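Local structure of protein (endoglucanase (e.c.3.2.1.4)) (Streptomyces lividans, 2NLR) at residues V82-S88 against F216-T222; I89-V94 against G210-F216. The protein hydrolyses internal beta-1,4-glucosidic bonds of cellulose as a family 12 endoglucanase, probably through a covalent glycosyl-enzyme intermediate. All coordinates share one frame; numbering follows the deposited sequence.

In the fold
Contacts 1 and 2 are successive lengths of one antiparallel ladder, strand 86-92 beside strand 212-218, and they share Phe216. Both are partly buried. The face toward strand 194-204 of the second sheet, as in the beta-jelly-roll sandwich of this family, is mainly apolar but includes Ser87 and Ser218; the outer face carries Ser88, Ser90, Ser215 and Ser217. Contact 1 runs out of the strands into the chain's C-terminal tail and is mostly backbone and hydroxyl bonding, with a water at its outer side. Contact 2 has more apolar side-chain packing, around Ile89, Tyr91 and Val213. Each contains a classic beta bulge: at Ser83 and Ala84 in contact 1, at Asn214 and Ser215 in contact 2.

Contact 1 of 2, residues V82-S88 against F216-T222; sequences VSAAPSS and FSSTVET
Ser87 and Ser88 both grip the carbonyl of Ser217. Ser87 OG gives its proton to Ser217 O at 2.7 Å, in the carbonyl plane. Ser88 N reaches the same oxygen at 3.0 Å, tilted out of that plane. The Ser87 hydroxyl lies anti to its own backbone N (chi1 -176°), which carries it across to the neighbouring strand. It is also bonded to Tyr103.

On the same side, past the strand ends, Val82 CG2 meets Val220 CG1 at 3.7 Å, the two side chains crossing obliquely. Ala85 CB lies against Val220 CG2 at 4.1 Å. Val77 and Leu195 also touch Val220, and Met177 of helix 176-185 touches Val82.

The other face is looser and wetter. A water donates to Pro86 O and lies 3.0 Å from Thr219 OG1. In its modelled conformer the extended Glu221 side chain crosses Pro86 at about a right angle. Separately, the modelled conformers of Ser88 and Ser217 bring their OG atoms to 2.6 Å, a provisional bond because each serine has a second conformer.

Beyond the strands, at the end of 216-222, Ser83 and Ala84 both face Glu221 in a classic beta bulge. Ser83 N bonds Glu221 O, and Glu221 N bonds Ala84 O at 2.9 Å. Main-chain bonds thus continue the pairing, while the Ser87 hydroxyl adds a firm buried link and the outer serines a less certain one.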
ATOM      1  N   VAL A  82      -6.599 -19.397   0.396  1.00 15.22           N
ATOM      2  CA  VAL A  82      -7.144 -18.292  -0.369  1.00 15.08           C
ATOM      3  C   VAL A  82      -7.343 -18.711  -1.812  1.00 16.21           C
ATOM      4  O   VAL A  82      -6.375 -19.050  -2.503  1.00 18.12           O
ATOM      5  CB  VAL A  82      -6.229 -17.064  -0.316  1.00 14.46           C
ATOM      6  CG1 VAL A  82      -6.725 -15.949  -1.237  1.00 15.71           C
ATOM      7  CG2 VAL A  82      -6.133 -16.591   1.156  1.00 20.02           C
ATOM      8  N   SER A  83      -8.594 -18.663  -2.263  1.00 16.27           N
ATOM      9  CA  SER A  83      -8.903 -18.894  -3.649  1.00 17.34           C
ATOM     10  C   SER A  83      -8.661 -17.714  -4.556  1.00 14.51           C
ATOM     11  O   SER A  83      -8.314 -17.845  -5.720  1.00 17.19           O
ATOM     12  CB  SER A  83     -10.419 -19.260  -3.700  1.00 25.32           C
ATOM     13  OG  SER A  83     -11.291 -18.228  -3.223  1.00 37.11           O
ATOM     14  N   ALA A  84      -8.848 -16.526  -4.078  1.00 12.47           N
ATOM     15  CA  ALA A  84      -8.695 -15.290  -4.800  1.00 11.01           C
ATOM     16  C   ALA A  84      -8.701 -14.135  -3.852  1.00 10.55           C
ATOM     17  O   ALA A  84      -9.382 -14.207  -2.819  1.00 11.68           O
ATOM     18  CB  ALA A  84      -9.826 -15.081  -5.844  1.00 12.41           C
ATOM     19  N   ALA A  85      -8.011 -13.039  -4.202  1.00 10.38           N
ATOM     20  CA  ALA A  85      -7.966 -11.827  -3.388  1.00 10.35           C
ATOM     21  C   ALA A  85      -8.151 -10.633  -4.268  1.00  9.53           C
ATOM     22  O   ALA A  85      -7.224  -9.799  -4.390  1.00 10.04           O
ATOM     23  CB  ALA A  85      -6.686 -11.774  -2.523  1.00 11.66           C
ATOM     24  N   PRO A  86      -9.305 -10.461  -4.883  1.00  9.33           N
ATOM     25  CA  PRO A  86      -9.515  -9.337  -5.793  1.00  9.32           C
ATOM     26  C   PRO A  86      -9.444  -8.000  -5.073  1.00  9.53           C
ATOM     27  O   PRO A  86      -9.945  -7.857  -3.940  1.00 11.03           O
ATOM     28  CB  PRO A  86     -10.920  -9.593  -6.346  1.00  9.99           C
ATOM     29  CG  PRO A  86     -11.632 -10.375  -5.246  1.00 10.10           C
ATOM     30  CD  PRO A  86     -10.527 -11.271  -4.723  1.00 10.09           C
ATOM     31  N   SER A  87      -8.861  -7.019  -5.738  1.00  9.33           N
ATOM     32  CA  SER A  87      -8.831  -5.656  -5.279  1.00  9.80           C
ATOM     33  C   SER A  87      -8.974  -4.746  -6.480  1.00  9.80           C
ATOM     34  O   SER A  87      -8.580  -5.064  -7.585  1.00 11.00           O
ATOM     35  CB  SER A  87      -7.522  -5.385  -4.492  1.00  9.90           C
ATOM     36  OG  SER A  87      -7.478  -4.098  -3.937  1.00 10.56           O
ATOM     37  N   SER A  88      -9.544  -3.566  -6.234  1.00 10.73           N
ATOM     38  CA  SER A  88      -9.611  -2.544  -7.279  0.51 10.90           C
ATOM     39  C   SER A  88      -9.400  -1.163  -6.684  1.00 11.03           C
ATOM     40  O   SER A  88      -9.567  -0.936  -5.475  1.00 12.87           O
ATOM     41  CB  SER A  88     -10.943  -2.493  -8.020  0.51 10.64           C
ATOM     42  OG  SER A  88     -11.932  -2.088  -7.073  0.51 12.74           O
ATOM     43  N   PHE A 216     -11.812   2.200  -3.649  1.00 12.47           N
ATOM     44  CA  PHE A 216     -10.973   1.066  -3.317  1.00 11.78           C
ATOM     45  C   PHE A 216     -11.871  -0.099  -2.922  1.00 11.47           C
ATOM     46  O   PHE A 216     -12.859   0.108  -2.222  1.00 13.37           O
ATOM     47  CB  PHE A 216     -10.094   1.389  -2.138  1.00 11.89           C
ATOM     48  CG  PHE A 216      -9.336   0.251  -1.484  1.00 10.79           C
ATOM     49  CD1 PHE A 216      -8.170  -0.236  -2.045  1.00 11.21           C
ATOM     50  CD2 PHE A 216      -9.769  -0.328  -0.333  1.00 11.74           C
ATOM     51  CE1 PHE A 216      -7.436  -1.235  -1.474  1.00 11.97           C
ATOM     52  CE2 PHE A 216      -9.025  -1.341   0.299  1.00 11.80           C
ATOM     53  CZ  PHE A 216      -7.851  -1.771  -0.279  1.00 11.93           C
ATOM     54  N   SER A 217     -11.493  -1.291  -3.314  0.89 10.95           N
ATOM     55  CA  SER A 217     -12.109  -2.488  -2.786  0.89 11.23           C
ATOM     56  C   SER A 217     -11.037  -3.555  -2.518  0.89 10.18           C
ATOM     57  O   SER A 217     -10.039  -3.555  -3.237  0.89 10.47           O
ATOM     58  CB  SER A 217     -13.184  -3.035  -3.746  0.89 14.08           C
ATOM     59  OG  SER A 217     -12.622  -3.467  -4.962  0.89 18.10           O
ATOM     60  N   SER A 218     -11.278  -4.452  -1.566  1.00 10.51           N
ATOM     61  CA  SER A 218     -10.428  -5.611  -1.339  1.00 10.52           C
ATOM     62  C   SER A 218     -11.244  -6.669  -0.647  1.00 10.67           C
ATOM     63  O   SER A 218     -11.873  -6.339   0.369  1.00 12.34           O
ATOM     64  CB  SER A 218      -9.218  -5.256  -0.453  1.00 10.78           C
ATOM     65  OG  SER A 218      -8.597  -6.376   0.111  1.00 11.28           O
ATOM     66  N   THR A 219     -11.224  -7.885  -1.152  1.00 11.07           N
ATOM     67  CA  THR A 219     -11.826  -9.046  -0.561  1.00 11.34           C
ATOM     68  C   THR A 219     -10.836 -10.166  -0.613  1.00 11.06           C
ATOM     69  O   THR A 219     -10.002 -10.250  -1.522  1.00 12.70           O
ATOM     70  CB  THR A 219     -13.090  -9.477  -1.323  1.00 14.56           C
ATOM     71  OG1 THR A 219     -13.961  -8.357  -1.444  1.00 17.98           O
ATOM     72  CG2 THR A 219     -13.852 -10.597  -0.611  1.00 18.10           C
ATOM     73  N   VAL A 220     -10.883 -11.059   0.350  1.00 14.44           N
ATOM     74  CA  VAL A 220      -9.958 -12.216   0.357  1.00 15.84           C
ATOM     75  C   VAL A 220     -10.871 -13.373   0.536  1.00 18.35           C
ATOM     76  O   VAL A 220     -11.475 -13.511   1.612  1.00 25.75           O
ATOM     77  CB  VAL A 220      -8.795 -12.094   1.423  1.00 17.77           C
ATOM     78  CG1 VAL A 220      -7.923 -13.310   1.381  1.00 19.96           C
ATOM     79  CG2 VAL A 220      -7.982 -10.797   1.267  1.00 18.47           C
ATOM     80  N   GLU A 221     -11.049 -14.203  -0.503  1.00 17.76           N
ATOM     81  CA  GLU A 221     -11.916 -15.332  -0.554  1.00 17.94           C
ATOM     82  C   GLU A 221     -11.237 -16.673  -0.315  1.00 19.26           C
ATOM     83  O   GLU A 221     -10.162 -16.939  -0.801  1.00 20.87           O
ATOM     84  CB  GLU A 221     -12.502 -15.522  -1.960  0.72 18.11           C
ATOM     85  CG  GLU A 221     -13.097 -14.202  -2.517  0.72 20.11           C
ATOM     86  CD  GLU A 221     -13.786 -14.243  -3.846  0.72 23.72           C
ATOM     87  OE1 GLU A 221     -13.820 -15.359  -4.453  0.72 32.00           O
ATOM     88  OE2 GLU A 221     -14.276 -13.160  -4.363  0.72 26.78           O
ATOM     89  N   THR A 222     -11.919 -17.487   0.498  1.00 21.31           N
ATOM     90  CA  THR A 222     -11.262 -18.696   0.970  1.00 25.11           C
ATOM     91  C   THR A 222     -11.978 -19.957   0.514  1.00 36.65           C
ATOM     92  O   THR A 222     -11.418 -21.024   0.820  1.00 47.98           O
ATOM     93  CB  THR A 222     -11.125 -18.785   2.503  1.00 31.04           C
ATOM     94  OG1 THR A 222     -12.360 -18.407   3.157  1.00 37.71           O
ATOM     95  CG2 THR A 222      -9.979 -17.888   2.988  1.00 36.88           C
TER
HETATM   96  O   HOH W   1     -12.922  -6.615  -3.706  1.00 23.36           O

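Contact 2 of 2, residues I89-V94 against G210-F216; sequences ISYGFV and GLAVNSF
Ser90 O is gripped by two successive backbone amides of the facing strand. Asn214 N is the stronger donor, at 2.8 Å from Ser90 O, though the bond is bent to 138° at the hydrogen. Ser215 N gives a weak second bond at 3.5 Å. Asn214 and Ser215 thus both face Ser90, a classic beta bulge that shifts the register by one residue.

At the bulge the Asn214 side chain points toward the Ser90 strand. Asn214 ND2 donates to Ser90 OG at 3.1 Å, almost straight at 171°, with the hydroxyl oxygen in the amide plane. With chi1 at 171° the Ser90 hydroxyl swings away from its own amide nitrogen and toward Asn214. Ser90 N in turn bonds Ser215 O at 3.0 Å, so Ser90 is held through its amide, carbonyl and hydroxyl. Beyond the bulge, regular pairing resumes: Gly92 N bonds Ala212 O at 2.8 Å, and Ala212 N bonds Gly92 O.

The opposite face is apolar. Ile89 CD1 sits over one face of the Tyr91 ring, offset toward its rim, and reaches Val213 CG1 at 4.0 Å. Val213 CG2 lies beside Tyr91 CE1 at 3.8 Å, with the two side chains pointing the same way. At the far end Val94 and Leu211 cross at about a right angle. The modelled Val94 conformer puts CG2 3.4 Å from Leu211 CD2, a closeness that is uncertain because Val94 has a second conformer.

This apolar face packs on the second sheet. Ile89 touches Ala200 of strand 194-204, Val213 and Leu211 touch Phe202, and Tyr91 OH bonds Gly201 O. Within its own sheet the pair lies between strand 39-44, beside Val213, and strand 171-175, beside Ile89.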
ATOM      1  N   ILE A  89      -8.949  -0.279  -7.567  1.00 11.15           N
ATOM      2  CA  ILE A  89      -8.614   1.056  -7.153  1.00 10.90           C
ATOM      3  C   ILE A  89      -8.856   2.006  -8.313  1.00 10.88           C
ATOM      4  O   ILE A  89      -8.714   1.678  -9.475  1.00 11.01           O
ATOM      5  CB  ILE A  89      -7.167   1.155  -6.669  1.00 13.06           C
ATOM      6  CG1 ILE A  89      -6.952   2.506  -5.936  1.00 16.66           C
ATOM      7  CG2 ILE A  89      -6.202   0.925  -7.806  1.00 14.39           C
ATOM      8  CD1 ILE A  89      -6.162   2.466  -4.725  1.00 17.72           C
ATOM      9  N   SER A  90      -9.215   3.229  -7.950  1.00 11.03           N
ATOM     10  CA  SER A  90      -9.240   4.420  -8.818  1.00 11.44           C
ATOM     11  C   SER A  90      -8.464   5.512  -8.109  1.00 11.12           C
ATOM     12  O   SER A  90      -8.830   5.869  -6.962  1.00 11.60           O
ATOM     13  CB  SER A  90     -10.671   4.873  -9.127  1.00 13.63           C
ATOM     14  OG  SER A  90     -10.634   6.133  -9.784  1.00 15.43           O
ATOM     15  N   TYR A  91      -7.442   6.017  -8.770  1.00 10.82           N
ATOM     16  CA  TYR A  91      -6.577   7.046  -8.225  1.00 10.76           C
ATOM     17  C   TYR A  91      -6.778   8.378  -8.915  1.00 11.28           C
ATOM     18  O   TYR A  91      -7.032   8.430 -10.147  1.00 13.51           O
ATOM     19  CB  TYR A  91      -5.151   6.629  -8.434  1.00 11.46           C
ATOM     20  CG  TYR A  91      -4.450   5.749  -7.484  1.00 10.30           C
ATOM     21  CD1 TYR A  91      -4.259   6.151  -6.164  1.00 10.78           C
ATOM     22  CD2 TYR A  91      -3.915   4.547  -7.838  1.00 10.12           C
ATOM     23  CE1 TYR A  91      -3.599   5.384  -5.248  1.00 10.16           C
ATOM     24  CE2 TYR A  91      -3.210   3.759  -6.940  1.00  9.91           C
ATOM     25  CZ  TYR A  91      -3.055   4.171  -5.661  1.00  9.69           C
ATOM     26  OH  TYR A  91      -2.328   3.381  -4.765  1.00 10.26           O
ATOM     27  N   GLY A  92      -6.632   9.439  -8.151  1.00 12.05           N
ATOM     28  CA  GLY A  92      -6.504  10.823  -8.614  1.00 13.11           C
ATOM     29  C   GLY A  92      -5.093  11.314  -8.390  1.00 12.28           C
ATOM     30  O   GLY A  92      -4.603  11.360  -7.268  1.00 13.42           O
ATOM     31  N   PHE A  93      -4.400  11.616  -9.470  1.00 13.13           N
ATOM     32  CA  PHE A  93      -3.004  12.049  -9.431  1.00 12.86           C
ATOM     33  C   PHE A  93      -2.927  13.563  -9.501  1.00 14.64           C
ATOM     34  O   PHE A  93      -3.862  14.234  -9.876  1.00 19.29           O
ATOM     35  CB  PHE A  93      -2.178  11.408 -10.560  1.00 13.92           C
ATOM     36  CG  PHE A  93      -2.186   9.914 -10.542  1.00 12.54           C
ATOM     37  CD1 PHE A  93      -1.991   9.229  -9.345  1.00 12.49           C
ATOM     38  CD2 PHE A  93      -2.354   9.167 -11.698  1.00 13.96           C
ATOM     39  CE1 PHE A  93      -1.964   7.843  -9.344  1.00 12.36           C
ATOM     40  CE2 PHE A  93      -2.326   7.793 -11.669  1.00 13.39           C
ATOM     41  CZ  PHE A  93      -2.118   7.132 -10.490  1.00 12.99           C
ATOM     42  N   VAL A  94      -1.803  14.080  -9.087  0.50 16.47           N
ATOM     43  CA  VAL A  94      -1.548  15.528  -9.177  0.50 16.13           C
ATOM     44  C   VAL A  94      -0.408  15.721 -10.166  0.50 20.96           C
ATOM     45  O   VAL A  94       0.548  14.896 -10.224  0.50 19.71           O
ATOM     46  CB  VAL A  94      -1.192  16.194  -7.838  0.50 16.06           C
ATOM     47  CG1 VAL A  94      -2.391  16.347  -6.897  0.50 22.52           C
ATOM     48  CG2 VAL A  94      -0.108  15.397  -7.116  0.50 20.46           C
ATOM     49  N   GLY A 210      -4.020  17.105  -2.799  1.00 12.19           N
ATOM     50  CA  GLY A 210      -4.752  16.864  -4.041  1.00 13.31           C
ATOM     51  C   GLY A 210      -4.745  15.409  -4.458  1.00 12.69           C
ATOM     52  O   GLY A 210      -5.645  14.988  -5.244  1.00 14.65           O
ATOM     53  N   LEU A 211      -3.799  14.604  -4.005  1.00 11.90           N
ATOM     54  CA  LEU A 211      -3.790  13.164  -4.306  1.00 11.45           C
ATOM     55  C   LEU A 211      -5.049  12.540  -3.718  1.00 11.43           C
ATOM     56  O   LEU A 211      -5.454  12.884  -2.609  1.00 12.72           O
ATOM     57  CB  LEU A 211      -2.536  12.536  -3.720  1.00 11.29           C
ATOM     58  CG  LEU A 211      -1.211  12.928  -4.403  1.00 11.65           C
ATOM     59  CD1 LEU A 211      -0.017  12.455  -3.615  1.00 12.32           C
ATOM     60  CD2 LEU A 211      -1.128  12.391  -5.834  1.00 14.48           C
ATOM     61  N   ALA A 212      -5.626  11.583  -4.438  1.00 11.12           N
ATOM     62  CA  ALA A 212      -6.823  10.967  -3.934  1.00 11.10           C
ATOM     63  C   ALA A 212      -6.887   9.500  -4.306  1.00 10.93           C
ATOM     64  O   ALA A 212      -6.491   9.052  -5.399  1.00 11.21           O
ATOM     65  CB  ALA A 212      -8.069  11.618  -4.524  1.00 14.13           C
ATOM     66  N   VAL A 213      -7.447   8.695  -3.409  1.00 11.47           N
ATOM     67  CA  VAL A 213      -8.016   7.373  -3.720  1.00 11.37           C
ATOM     68  C   VAL A 213      -9.495   7.610  -3.901  1.00 11.20           C
ATOM     69  O   VAL A 213     -10.228   7.930  -2.957  1.00 12.50           O
ATOM     70  CB  VAL A 213      -7.726   6.336  -2.630  1.00 11.10           C
ATOM     71  CG1 VAL A 213      -8.563   5.086  -2.904  1.00 12.52           C
ATOM     72  CG2 VAL A 213      -6.227   6.061  -2.610  1.00 12.73           C
ATOM     73  N   ASN A 214      -9.975   7.573  -5.123  1.00 11.63           N
ATOM     74  CA  ASN A 214     -11.367   7.804  -5.409  1.00 11.88           C
ATOM     75  C   ASN A 214     -12.216   6.628  -4.967  1.00 12.93           C
ATOM     76  O   ASN A 214     -13.330   6.839  -4.482  1.00 16.44           O
ATOM     77  CB  ASN A 214     -11.568   8.054  -6.898  1.00 13.50           C
ATOM     78  CG  ASN A 214     -10.831   9.200  -7.485  1.00 14.86           C
ATOM     79  OD1 ASN A 214     -10.783  10.268  -6.876  1.00 19.16           O
ATOM     80  ND2 ASN A 214     -10.232   8.984  -8.660  1.00 17.25           N
ATOM     81  N   SER A 215     -11.737   5.422  -5.144  1.00 12.02           N
ATOM     82  CA  SER A 215     -12.445   4.241  -4.719  1.00 13.36           C
ATOM     83  C   SER A 215     -11.427   3.120  -4.510  1.00 11.14           C
ATOM     84  O   SER A 215     -10.368   3.117  -5.136  1.00 11.48           O
ATOM     85  CB  SER A 215     -13.503   3.713  -5.685  1.00 16.65           C
ATOM     86  OG  SER A 215     -12.930   3.420  -6.939  1.00 22.07           O
ATOM     87  N   PHE A 216     -11.812   2.200  -3.649  1.00 12.47           N
ATOM     88  CA  PHE A 216     -10.973   1.066  -3.317  1.00 11.78           C
ATOM     89  C   PHE A 216     -11.871  -0.099  -2.922  1.00 11.47           C
ATOM     90  O   PHE A 216     -12.859   0.108  -2.222  1.00 13.37           O
ATOM     91  CB  PHE A 216     -10.094   1.389  -2.138  1.00 11.89           C
ATOM     92  CG  PHE A 216      -9.336   0.251  -1.484  1.00 10.79           C
ATOM     93  CD1 PHE A 216      -8.170  -0.236  -2.045  1.00 11.21           C
ATOM     94  CD2 PHE A 216      -9.769  -0.328  -0.333  1.00 11.74           C
ATOM     95  CE1 PHE A 216      -7.436  -1.235  -1.474  1.00 11.97           C
ATOM     96  CE2 PHE A 216      -9.025  -1.341   0.299  1.00 11.80           C
ATOM     97  CZ  PHE A 216      -7.851  -1.771  -0.279  1.00 11.93           C
TER